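PDB 5I0G: glycoside hydrolase family 31 from Trueperella pyogenes, which degrades the cyclic tetrasaccharide cycloalternan, probably by hydrolysing its alpha-1,3 glucosidic linkages. Local coordinates for residues Lys417-Thr422 with Ser475-Glu480; Ile389-Thr394 with Trp429-Ala434; Glu630-Tyr635 with Tyr671-Glu676. The protein carries 1 engineered substitution. All blocks are in the same frame, centred on the assembly; numbering follows the deposited sequence.

Contact 1 (Lys417-Thr422 with Ser475-Glu480); sequences KEPDGT and SDLRYE
P419 lays its ring across the carboxylate of D476. P419 CG stands 3.5 Å from both D476 OD1 and D476 OD2, so the ring touches both carboxylate oxygens. D476 CG lies between its backbone N and carbonyl carbon (chi1 58°), which holds the carboxylate beside the proline. The charge is met elsewhere, by a salt bridge from D476 OD2 to R7. R478 reaches along the other segment with its chain extended from CG to NE. R478 NE gives a nearly straight bond of 2.7 Å to P419 O (171°). That oxygen lies in the guanidinium plane. R478 NH2 adds a weak second bond to it, so one carbonyl holds the edge of the group.

The backbones meet in a single antiparallel bridge. R478 N donates to K417 O at 2.8 Å, and K417 N donates back to R478 O at 3.1 Å. Water 1 also lies within hydrogen-bonding distance of R478 O. The ammonium of K417 is held by the carbonyls of G413 and V415. E418 and L477 run side by side, with E418 OE1 3.6 Å from L477 CD2; the same oxygen pairs with R427.

The P419 carbonyl is offered from a tight turn. G421 N bonds to E418 O, E418 N bonds to T422 O, and D420 OD1 takes T422 N at 3.0 Å in an Asx turn. This is the pattern of a type I beta turn followed by a G1 bulge at G421, here joined to a second loop of the TIM-barrel domain.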
loop_
_atom_site.group_PDB
_atom_site.type_symbol
_atom_site.label_atom_id
_atom_site.label_comp_id
_atom_site.label_asym_id
_atom_site.label_seq_id
_atom_site.Cartn_x
_atom_site.Cartn_y
_atom_site.Cartn_z
ATOM N N LYS A 417 5.923 1.184 -20.744
ATOM C CA LYS A 417 6.212 0.287 -21.859
ATOM C C LYS A 417 6.979 -0.947 -21.436
ATOM O O LYS A 417 7.751 -0.899 -20.486
ATOM C CB LYS A 417 7.018 1.027 -22.916
ATOM C CG LYS A 417 6.330 2.265 -23.452
ATOM C CD LYS A 417 7.145 2.905 -24.565
ATOM C CE LYS A 417 6.347 4.002 -25.247
ATOM N NZ LYS A 417 6.116 5.135 -24.279
ATOM N N GLU A 418 6.778 -2.025 -22.193
ATOM C CA GLU A 418 7.556 -3.261 -22.081
ATOM C C GLU A 418 8.973 -2.968 -22.593
ATOM O O GLU A 418 9.177 -1.945 -23.244
ATOM C CB GLU A 418 6.940 -4.381 -22.946
ATOM C CG GLU A 418 5.485 -4.745 -22.659
ATOM C CD GLU A 418 5.271 -5.579 -21.406
ATOM O OE1 GLU A 418 6.251 -5.901 -20.680
ATOM O OE2 GLU A 418 4.087 -5.923 -21.150
ATOM N N PRO A 419 9.953 -3.871 -22.320
ATOM C CA PRO A 419 11.309 -3.701 -22.879
ATOM C C PRO A 419 11.316 -3.402 -24.383
ATOM O O PRO A 419 12.035 -2.498 -24.815
ATOM C CB PRO A 419 12.018 -5.029 -22.543
ATOM C CG PRO A 419 10.988 -5.893 -21.873
ATOM C CD PRO A 419 9.910 -4.994 -21.363
ATOM N N ASP A 420 10.443 -4.079 -25.136
ATOM C CA ASP A 420 10.339 -3.924 -26.603
ATOM C C ASP A 420 9.627 -2.652 -27.123
ATOM O O ASP A 420 9.353 -2.555 -28.321
ATOM C CB ASP A 420 9.683 -5.189 -27.227
ATOM C CG ASP A 420 8.161 -5.311 -26.938
ATOM O OD1 ASP A 420 7.542 -4.407 -26.330
ATOM O OD2 ASP A 420 7.577 -6.348 -27.310
ATOM N N GLY A 421 9.296 -1.704 -26.248
ATOM C CA GLY A 421 8.680 -0.446 -26.674
ATOM C C GLY A 421 7.162 -0.450 -26.833
ATOM O O GLY A 421 6.575 0.605 -26.927
ATOM N N THR A 422 6.511 -1.613 -26.869
ATOM C CA THR A 422 5.055 -1.639 -26.931
ATOM C C THR A 422 4.484 -1.334 -25.534
ATOM O O THR A 422 5.227 -1.345 -24.550
ATOM C CB THR A 422 4.504 -2.983 -27.487
ATOM O OG1 THR A 422 4.767 -4.037 -26.562
ATOM C CG2 THR A 422 5.125 -3.307 -28.848
ATOM N N SER A 475 11.142 -5.772 -14.062
ATOM C CA SER A 475 12.330 -4.992 -13.767
ATOM C C SER A 475 12.839 -4.226 -15.009
ATOM O O SER A 475 13.545 -3.237 -14.860
ATOM C CB SER A 475 13.428 -5.909 -13.225
ATOM O OG SER A 475 13.898 -6.736 -14.268
ATOM N N ASP A 476 12.471 -4.673 -16.211
ATOM C CA ASP A 476 12.901 -4.028 -17.476
ATOM C C ASP A 476 11.791 -3.224 -18.210
ATOM O O ASP A 476 11.930 -2.928 -19.416
ATOM C CB ASP A 476 13.535 -5.069 -18.426
ATOM C CG ASP A 476 12.595 -6.219 -18.764
ATOM O OD1 ASP A 476 11.387 -6.157 -18.400
ATOM O OD2 ASP A 476 13.070 -7.205 -19.374
ATOM N N LEU A 477 10.712 -2.844 -17.505
ATOM C CA LEU A 477 9.766 -1.866 -18.077
ATOM C C LEU A 477 10.487 -0.517 -18.360
ATOM O O LEU A 477 11.601 -0.267 -17.864
ATOM C CB LEU A 477 8.556 -1.654 -17.171
ATOM C CG LEU A 477 7.741 -2.908 -16.806
ATOM C CD1 LEU A 477 6.516 -2.482 -16.022
ATOM C CD2 LEU A 477 7.348 -3.756 -18.016
ATOM N N ARG A 478 9.884 0.310 -19.205
ATOM C CA ARG A 478 10.468 1.591 -19.585
ATOM C C ARG A 478 9.526 2.731 -19.237
ATOM O O ARG A 478 8.334 2.686 -19.568
ATOM C CB ARG A 478 10.774 1.621 -21.077
ATOM C CG ARG A 478 11.788 0.593 -21.537
ATOM C CD ARG A 478 12.032 0.738 -23.033
ATOM N NE ARG A 478 12.949 -0.283 -23.561
ATOM C CZ ARG A 478 14.276 -0.270 -23.422
ATOM N NH1 ARG A 478 14.891 0.709 -22.760
ATOM N NH2 ARG A 478 15.006 -1.260 -23.943
ATOM N N TYR A 479 10.081 3.740 -18.577
ATOM C CA TYR A 479 9.381 4.960 -18.186
ATOM C C TYR A 479 10.023 6.120 -18.936
ATOM O O TYR A 479 11.219 6.076 -19.195
ATOM C CB TYR A 479 9.516 5.200 -16.682
ATOM C CG TYR A 479 8.711 4.253 -15.841
ATOM C CD1 TYR A 479 7.383 4.521 -15.517
ATOM C CD2 TYR A 479 9.270 3.083 -15.363
ATOM C CE1 TYR A 479 6.643 3.633 -14.740
ATOM C CE2 TYR A 479 8.529 2.194 -14.602
ATOM C CZ TYR A 479 7.233 2.475 -14.290
ATOM O OH TYR A 479 6.554 1.572 -13.528
ATOM N N GLU A 480 9.239 7.151 -19.247
ATOM C CA GLU A 480 9.741 8.345 -19.955
ATOM C C GLU A 480 10.737 9.201 -19.167
ATOM O O GLU A 480 11.479 9.958 -19.773
ATOM C CB GLU A 480 8.580 9.234 -20.426
ATOM C CG GLU A 480 7.764 8.593 -21.521
ATOM C CD GLU A 480 6.662 9.486 -22.023
ATOM O OE1 GLU A 480 5.691 9.720 -21.278
ATOM O OE2 GLU A 480 6.762 9.954 -23.163
HETATM O O HOH W 1 7.586 4.867 -21.293
#

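Contact 2 (Ile389-Thr394 with Trp429-Ala434); sequences IPLQKT and WWFPNA. With GLC (alpha-D-glucopyranose), chain B; GLC (alpha-D-glucopyranose), chain C.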
loop_
_atom_site.group_PDB
_atom_site.type_symbol
_atom_site.label_atom_id
_atom_site.label_comp_id
_atom_site.label_asym_id
_atom_site.label_seq_id
_atom_site.Cartn_x
_atom_site.Cartn_y
_atom_site.Cartn_z
ATOM N N ILE A 389 -8.315 5.187 -10.498
ATOM C CA ILE A 389 -7.343 4.100 -10.636
ATOM C C ILE A 389 -6.334 4.558 -11.713
ATOM O O ILE A 389 -6.753 5.204 -12.702
ATOM C CB ILE A 389 -8.086 2.787 -11.018
ATOM C CG1 ILE A 389 -7.170 1.563 -11.021
ATOM C CG2 ILE A 389 -8.735 2.873 -12.391
ATOM C CD1 ILE A 389 -7.085 0.872 -9.693
ATOM N N PRO A 390 -5.018 4.234 -11.563
ATOM C CA PRO A 390 -4.061 4.639 -12.611
ATOM C C PRO A 390 -3.876 3.523 -13.652
ATOM O O PRO A 390 -2.785 3.007 -13.814
ATOM C CB PRO A 390 -2.768 4.878 -11.808
ATOM C CG PRO A 390 -2.844 3.857 -10.718
ATOM C CD PRO A 390 -4.310 3.530 -10.479
ATOM N N LEU A 391 -4.973 3.155 -14.309
ATOM C CA LEU A 391 -5.026 2.148 -15.363
ATOM C C LEU A 391 -6.100 2.529 -16.369
ATOM O O LEU A 391 -7.042 3.226 -16.034
ATOM C CB LEU A 391 -5.392 0.773 -14.802
ATOM C CG LEU A 391 -4.339 0.106 -13.907
ATOM C CD1 LEU A 391 -4.942 -1.109 -13.219
ATOM C CD2 LEU A 391 -3.096 -0.242 -14.720
ATOM N N GLN A 392 -5.952 2.060 -17.601
ATOM C CA GLN A 392 -6.941 2.273 -18.639
ATOM C C GLN A 392 -7.292 0.902 -19.194
ATOM O O GLN A 392 -6.493 0.282 -19.905
ATOM C CB GLN A 392 -6.375 3.177 -19.729
ATOM C CG GLN A 392 -7.334 3.445 -20.871
ATOM C CD GLN A 392 -8.238 4.614 -20.598
ATOM O OE1 GLN A 392 -7.774 5.684 -20.249
ATOM N NE2 GLN A 392 -9.519 4.424 -20.761
ATOM N N LYS A 393 -8.486 0.434 -18.851
ATOM C CA LYS A 393 -9.009 -0.848 -19.345
ATOM C C LYS A 393 -8.996 -0.928 -20.865
ATOM O O LYS A 393 -9.248 0.069 -21.547
ATOM C CB LYS A 393 -10.439 -1.057 -18.859
ATOM C CG LYS A 393 -10.532 -1.346 -17.376
ATOM C CD LYS A 393 -11.946 -1.139 -16.852
ATOM C CE LYS A 393 -12.910 -2.190 -17.344
ATOM N NZ LYS A 393 -14.221 -1.968 -16.692
ATOM N N THR A 394 -8.692 -2.122 -21.378
ATOM C CA THR A 394 -8.715 -2.407 -22.814
ATOM C C THR A 394 -9.609 -3.600 -23.170
ATOM O O THR A 394 -9.502 -4.137 -24.262
ATOM C CB THR A 394 -7.303 -2.728 -23.315
ATOM O OG1 THR A 394 -6.746 -3.741 -22.478
ATOM C CG2 THR A 394 -6.416 -1.494 -23.283
ATOM N N TRP A 429 -3.924 -9.277 -11.211
ATOM C CA TRP A 429 -5.261 -9.879 -11.161
ATOM C C TRP A 429 -6.369 -8.790 -11.189
ATOM O O TRP A 429 -7.498 -9.073 -11.563
ATOM C CB TRP A 429 -5.398 -10.810 -9.918
ATOM C CG TRP A 429 -5.206 -10.086 -8.616
ATOM C CD1 TRP A 429 -6.164 -9.404 -7.913
ATOM C CD2 TRP A 429 -3.970 -9.891 -7.904
ATOM N NE1 TRP A 429 -5.605 -8.822 -6.801
ATOM C CE2 TRP A 429 -4.263 -9.097 -6.772
ATOM C CE3 TRP A 429 -2.649 -10.311 -8.112
ATOM C CZ2 TRP A 429 -3.283 -8.709 -5.842
ATOM C CZ3 TRP A 429 -1.669 -9.931 -7.176
ATOM C CH2 TRP A 429 -2.001 -9.139 -6.050
ATOM N N TRP A 430 -6.041 -7.559 -10.789
ATOM C CA TRP A 430 -6.994 -6.447 -10.808
ATOM C C TRP A 430 -6.892 -5.615 -12.096
ATOM O O TRP A 430 -5.840 -5.028 -12.374
ATOM C CB TRP A 430 -6.744 -5.556 -9.599
ATOM C CG TRP A 430 -7.866 -4.657 -9.253
ATOM C CD1 TRP A 430 -9.196 -4.875 -9.475
ATOM C CD2 TRP A 430 -7.775 -3.405 -8.567
ATOM N NE1 TRP A 430 -9.933 -3.832 -8.976
ATOM C CE2 TRP A 430 -9.090 -2.917 -8.412
ATOM C CE3 TRP A 430 -6.714 -2.653 -8.065
ATOM C CZ2 TRP A 430 -9.374 -1.708 -7.780
ATOM C CZ3 TRP A 430 -6.992 -1.448 -7.441
ATOM C CH2 TRP A 430 -8.320 -0.990 -7.296
ATOM N N PHE A 431 -7.991 -5.563 -12.866
ATOM C CA PHE A 431 -8.003 -4.990 -14.213
ATOM C C PHE A 431 -6.859 -5.601 -15.031
ATOM O O PHE A 431 -5.907 -4.898 -15.414
ATOM C CB PHE A 431 -7.877 -3.461 -14.169
ATOM C CG PHE A 431 -9.009 -2.770 -13.450
ATOM C CD1 PHE A 431 -10.303 -2.776 -13.989
ATOM C CD2 PHE A 431 -8.790 -2.098 -12.271
ATOM C CE1 PHE A 431 -11.351 -2.126 -13.345
ATOM C CE2 PHE A 431 -9.831 -1.451 -11.624
ATOM C CZ PHE A 431 -11.107 -1.455 -12.162
ATOM N N PRO A 432 -6.925 -6.924 -15.273
ATOM C CA PRO A 432 -5.834 -7.557 -16.016
ATOM C C PRO A 432 -5.756 -7.000 -17.450
ATOM O O PRO A 432 -6.776 -6.597 -18.005
ATOM C CB PRO A 432 -6.193 -9.045 -15.984
ATOM C CG PRO A 432 -7.681 -9.075 -15.810
ATOM C CD PRO A 432 -8.069 -7.832 -15.065
ATOM N N ASN A 433 -4.533 -6.907 -17.982
ATOM C CA ASN A 433 -4.237 -6.426 -19.351
ATOM C C ASN A 433 -4.491 -4.943 -19.621
ATOM O O ASN A 433 -4.331 -4.492 -20.752
ATOM C CB ASN A 433 -4.924 -7.310 -20.427
ATOM C CG ASN A 433 -4.453 -8.768 -20.366
ATOM O OD1 ASN A 433 -5.224 -9.679 -20.045
ATOM N ND2 ASN A 433 -3.181 -8.989 -20.643
ATOM N N ALA A 434 -4.831 -4.169 -18.593
ATOM C CA ALA A 434 -5.058 -2.734 -18.768
ATOM C C ALA A 434 -3.747 -2.004 -19.082
ATOM O O ALA A 434 -2.650 -2.457 -18.704
ATOM C CB ALA A 434 -5.718 -2.136 -17.528
HETATM C C1 GLC B . -11.697 -6.084 -5.471
HETATM C C2 GLC B . -11.685 -5.007 -4.385
HETATM C C3 GLC B . -10.582 -3.968 -4.627
HETATM C C4 GLC B . -9.244 -4.709 -4.752
HETATM C C5 GLC B . -9.362 -5.725 -5.885
HETATM C C6 GLC B . -8.058 -6.435 -6.263
HETATM O O2 GLC B . -12.965 -4.363 -4.319
HETATM O O3 GLC B . -10.615 -3.047 -3.520
HETATM O O4 GLC B . -8.160 -3.816 -5.011
HETATM O O5 GLC B . -10.393 -6.669 -5.547
HETATM O O6 GLC B . -7.463 -7.109 -5.156
HETATM C C1 GLC C . -13.556 -3.932 -10.278
HETATM C C2 GLC C . -13.921 -4.829 -11.455
HETATM C C3 GLC C . -14.492 -6.152 -10.956
HETATM C C4 GLC C . -13.522 -6.812 -9.986
HETATM C C5 GLC C . -13.273 -5.870 -8.821
HETATM C C6 GLC C . -12.316 -6.446 -7.777
HETATM O O2 GLC C . -14.860 -4.164 -12.314
HETATM O O3 GLC C . -14.714 -7.032 -12.058
HETATM O O4 GLC C . -14.075 -8.044 -9.534
HETATM O O5 GLC C . -12.737 -4.639 -9.333
HETATM O O6 GLC C . -12.141 -5.488 -6.711
HETATM O O HOH W 2 -8.244 -4.176 -18.957
#
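I389 CD1 presses on one face of the W430 indole, 3.2 Å from W430 CZ3, which is tight apolar packing. I389 CG1 is anti to its backbone N (chi1 -173°), and with chi2 at 89° this brings the methyl over the CZ3-CH2 rim of the indole. F431 lies beside it, with its CE2 over the rim of the same indole face. K393 CG passes 3.7 Å from F431 CD1, while its ammonium bonds to the carbonyl of E335. L391 CD1 meets F431 CB at 3.9 Å, and L391 CB meets A434 CB at 4.0 Å.

Polar links lie at the far end. T394 OG1 gives a weak bond of 3.1 Å to N433 O. Water 2 takes T394 N and donates to P432 O.

The sugars meet the aromatic residues. W430 NE1 donates to O5 of the chain C glucose at 2.9 Å, and W429 NE1 donates to O6 of the chain B glucose at 3.0 Å. The chemistry implies a division of labour: I389 and F431 back the indole, leaving its other face to C5, C6 and O4 of the chain B glucose, consistent with CH-pi contact from the carbons, and its N-H for the chain C glucose.

Contact 3 (Glu630-Tyr635 with Tyr671-Glu676); sequences EALRPY and YMLGDE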
loop_
_atom_site.group_PDB
_atom_site.type_symbol
_atom_site.label_atom_id
_atom_site.label_comp_id
_atom_site.label_asym_id
_atom_site.label_seq_id
_atom_site.Cartn_x
_atom_site.Cartn_y
_atom_site.Cartn_z
ATOM N N GLU A 630 -15.913 16.381 16.555
ATOM C CA GLU A 630 -16.077 17.820 16.270
ATOM C C GLU A 630 -15.362 18.702 17.302
ATOM O O GLU A 630 -14.674 19.634 16.938
ATOM C CB GLU A 630 -17.564 18.221 16.198
ATOM C CG GLU A 630 -18.360 17.544 15.083
ATOM C CD GLU A 630 -17.837 17.889 13.697
ATOM O OE1 GLU A 630 -17.976 19.071 13.297
ATOM O OE2 GLU A 630 -17.277 16.990 13.017
ATOM N N ALA A 631 -15.518 18.374 18.580
ATOM C CA ALA A 631 -14.860 19.088 19.669
ATOM C C ALA A 631 -13.333 18.990 19.584
ATOM O O ALA A 631 -12.616 19.901 20.031
ATOM C CB ALA A 631 -15.367 18.581 21.031
ATOM N N LEU A 632 -12.855 17.899 18.977
ATOM C CA LEU A 632 -11.432 17.614 18.798
ATOM C C LEU A 632 -10.786 18.383 17.611
ATOM O O LEU A 632 -9.566 18.420 17.471
ATOM C CB LEU A 632 -11.289 16.099 18.591
ATOM C CG LEU A 632 -10.097 15.292 19.077
ATOM C CD1 LEU A 632 -9.734 15.605 20.515
ATOM C CD2 LEU A 632 -10.442 13.813 18.890
ATOM N N ARG A 633 -11.601 19.005 16.766
ATOM C CA ARG A 633 -11.097 19.609 15.535
ATOM C C ARG A 633 -10.064 20.745 15.668
ATOM O O ARG A 633 -9.057 20.701 14.962
ATOM C CB ARG A 633 -12.246 19.923 14.562
ATOM C CG ARG A 633 -12.658 18.603 13.862
ATOM C CD ARG A 633 -13.905 18.662 13.004
ATOM N NE ARG A 633 -13.782 19.597 11.883
ATOM C CZ ARG A 633 -14.589 19.596 10.828
ATOM N NH1 ARG A 633 -14.402 20.481 9.863
ATOM N NH2 ARG A 633 -15.576 18.700 10.721
ATOM N N PRO A 634 -10.268 21.711 16.590
ATOM C CA PRO A 634 -9.194 22.704 16.804
ATOM C C PRO A 634 -7.911 22.086 17.394
ATOM O O PRO A 634 -6.822 22.539 17.062
ATOM C CB PRO A 634 -9.824 23.743 17.750
ATOM C CG PRO A 634 -11.009 23.079 18.350
ATOM C CD PRO A 634 -11.423 21.947 17.469
ATOM N N TYR A 635 -8.041 21.048 18.217
ATOM C CA TYR A 635 -6.861 20.299 18.696
ATOM C C TYR A 635 -6.083 19.625 17.540
ATOM O O TYR A 635 -4.846 19.742 17.456
ATOM C CB TYR A 635 -7.232 19.298 19.795
ATOM C CG TYR A 635 -6.049 18.486 20.306
ATOM C CD1 TYR A 635 -5.180 19.003 21.273
ATOM C CD2 TYR A 635 -5.781 17.207 19.800
ATOM C CE1 TYR A 635 -4.101 18.256 21.732
ATOM C CE2 TYR A 635 -4.700 16.468 20.250
ATOM C CZ TYR A 635 -3.870 16.985 21.214
ATOM O OH TYR A 635 -2.796 16.242 21.646
ATOM N N TYR A 671 -0.799 4.883 21.896
ATOM C CA TYR A 671 -0.156 5.932 21.124
ATOM C C TYR A 671 -0.625 7.308 21.563
ATOM O O TYR A 671 -1.712 7.452 22.145
ATOM C CB TYR A 671 -0.408 5.734 19.623
ATOM C CG TYR A 671 -1.843 5.866 19.228
ATOM C CD1 TYR A 671 -2.702 4.779 19.295
ATOM C CD2 TYR A 671 -2.349 7.084 18.803
ATOM C CE1 TYR A 671 -4.026 4.898 18.938
ATOM C CE2 TYR A 671 -3.680 7.219 18.447
ATOM C CZ TYR A 671 -4.513 6.119 18.517
ATOM O OH TYR A 671 -5.825 6.252 18.196
ATOM N N MET A 672 0.197 8.313 21.273
ATOM C CA MET A 672 -0.151 9.701 21.539
ATOM C C MET A 672 -0.822 10.251 20.296
ATOM O O MET A 672 -0.418 9.925 19.168
ATOM C CB MET A 672 1.091 10.535 21.842
ATOM C CG MET A 672 1.921 10.094 23.048
ATOM S SD MET A 672 1.096 10.318 24.630
ATOM C CE MET A 672 0.777 12.086 24.610
ATOM N N LEU A 673 -1.856 11.069 20.499
ATOM C CA LEU A 673 -2.470 11.853 19.420
ATOM C C LEU A 673 -2.021 13.268 19.706
ATOM O O LEU A 673 -2.556 13.935 20.609
ATOM C CB LEU A 673 -3.991 11.742 19.428
ATOM C CG LEU A 673 -4.713 12.463 18.274
ATOM C CD1 LEU A 673 -4.486 11.794 16.919
ATOM C CD2 LEU A 673 -6.196 12.563 18.537
ATOM N N GLY A 674 -1.007 13.720 18.979
ATOM C CA GLY A 674 -0.381 15.004 19.286
ATOM C C GLY A 674 0.394 14.924 20.590
ATOM O O GLY A 674 0.618 13.837 21.111
ATOM N N ASP A 675 0.781 16.078 21.126
ATOM C CA ASP A 675 1.560 16.139 22.364
ATOM C C ASP A 675 0.766 15.821 23.634
ATOM O O ASP A 675 1.348 15.367 24.618
ATOM C CB ASP A 675 2.171 17.523 22.553
ATOM C CG ASP A 675 3.074 17.952 21.407
ATOM O OD1 ASP A 675 3.487 17.141 20.545
ATOM O OD2 ASP A 675 3.361 19.153 21.371
ATOM N N GLU A 676 -0.545 16.065 23.626
ATOM C CA GLU A 676 -1.326 16.133 24.878
ATOM C C GLU A 676 -2.170 14.930 25.235
ATOM O O GLU A 676 -2.523 14.795 26.397
ATOM C CB GLU A 676 -2.276 17.342 24.881
ATOM C CG GLU A 676 -1.659 18.698 24.585
ATOM C CD GLU A 676 -0.460 19.027 25.446
ATOM O OE1 GLU A 676 -0.364 18.511 26.576
ATOM O OE2 GLU A 676 0.415 19.798 24.974
#
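Y635 sends its hydroxyl into the turn formed by L673 to E676, and here the packing is tight. Y635 OH donates to L673 O over a short 2.5 Å. This bond lies in the carbonyl plane, and L673 O also sits in the plane of the tyrosine ring, at its edge. The same hydroxyl accepts from E676 N at 3.0 Å (149°). One oxygen thus bridges the two ends of the turn, with its donor and acceptor roles both used. Y635 CG is anti to the backbone N (chi1 179°), which carries the ring away from its helix and toward the strand. G674, which has a positive phi, lays its CA against the hydroxyl at 3.6 Å.

The aliphatic part of E676 lies against the CE1 edge of the ring. E676 CB and CG both stand 3.8 Å from Y635 CE1. The chain then bends at chi2 and leads its carboxylate away to R728, with the carboxylate plane steeply turned against the ring, at 76°.

The other side is looser. L632 CD2 reaches L673 CD2 only at 4.4 Å, and Y635 CE2 stands 4.5 Å from L673 CG. These are grazing apolar contacts, although both leucines are buried.

Strands 671-673 and 677-679 pair antiparallel, and the gripped turn is their hairpin connection. Helix 633-646 lies against it: Q639 bonds to D675 N and L636 touches L673. L632, where the two helices meet, and Y635 on helix 633-646 both touch L677, so this corner of the helical pair packs on the hairpin of the C-terminal domain.

Contacts 1 and 2 both lie in the TIM-barrel domain, and their segments alternate along the chain. Their centres are about 17 Å apart, and they do not touch. Contact 2 is the buried one and supplies three residues of the glycan pocket; it is mainly aromatic and aliphatic. Contact 1 is partly buried and lies farther out. It joins two loops by backbone pairing and an arginine-carbonyl bond. Contact 3 lies on the opposite side of the chain's centre, about 40 Å from contact 2 between centres. It alone uses regular helix and strand. It joins the TIM-barrel and C-terminal domains mainly through one tyrosine, whose hydroxyl makes both hydrogen bonds, rather than through backbone pairing or apolar packing.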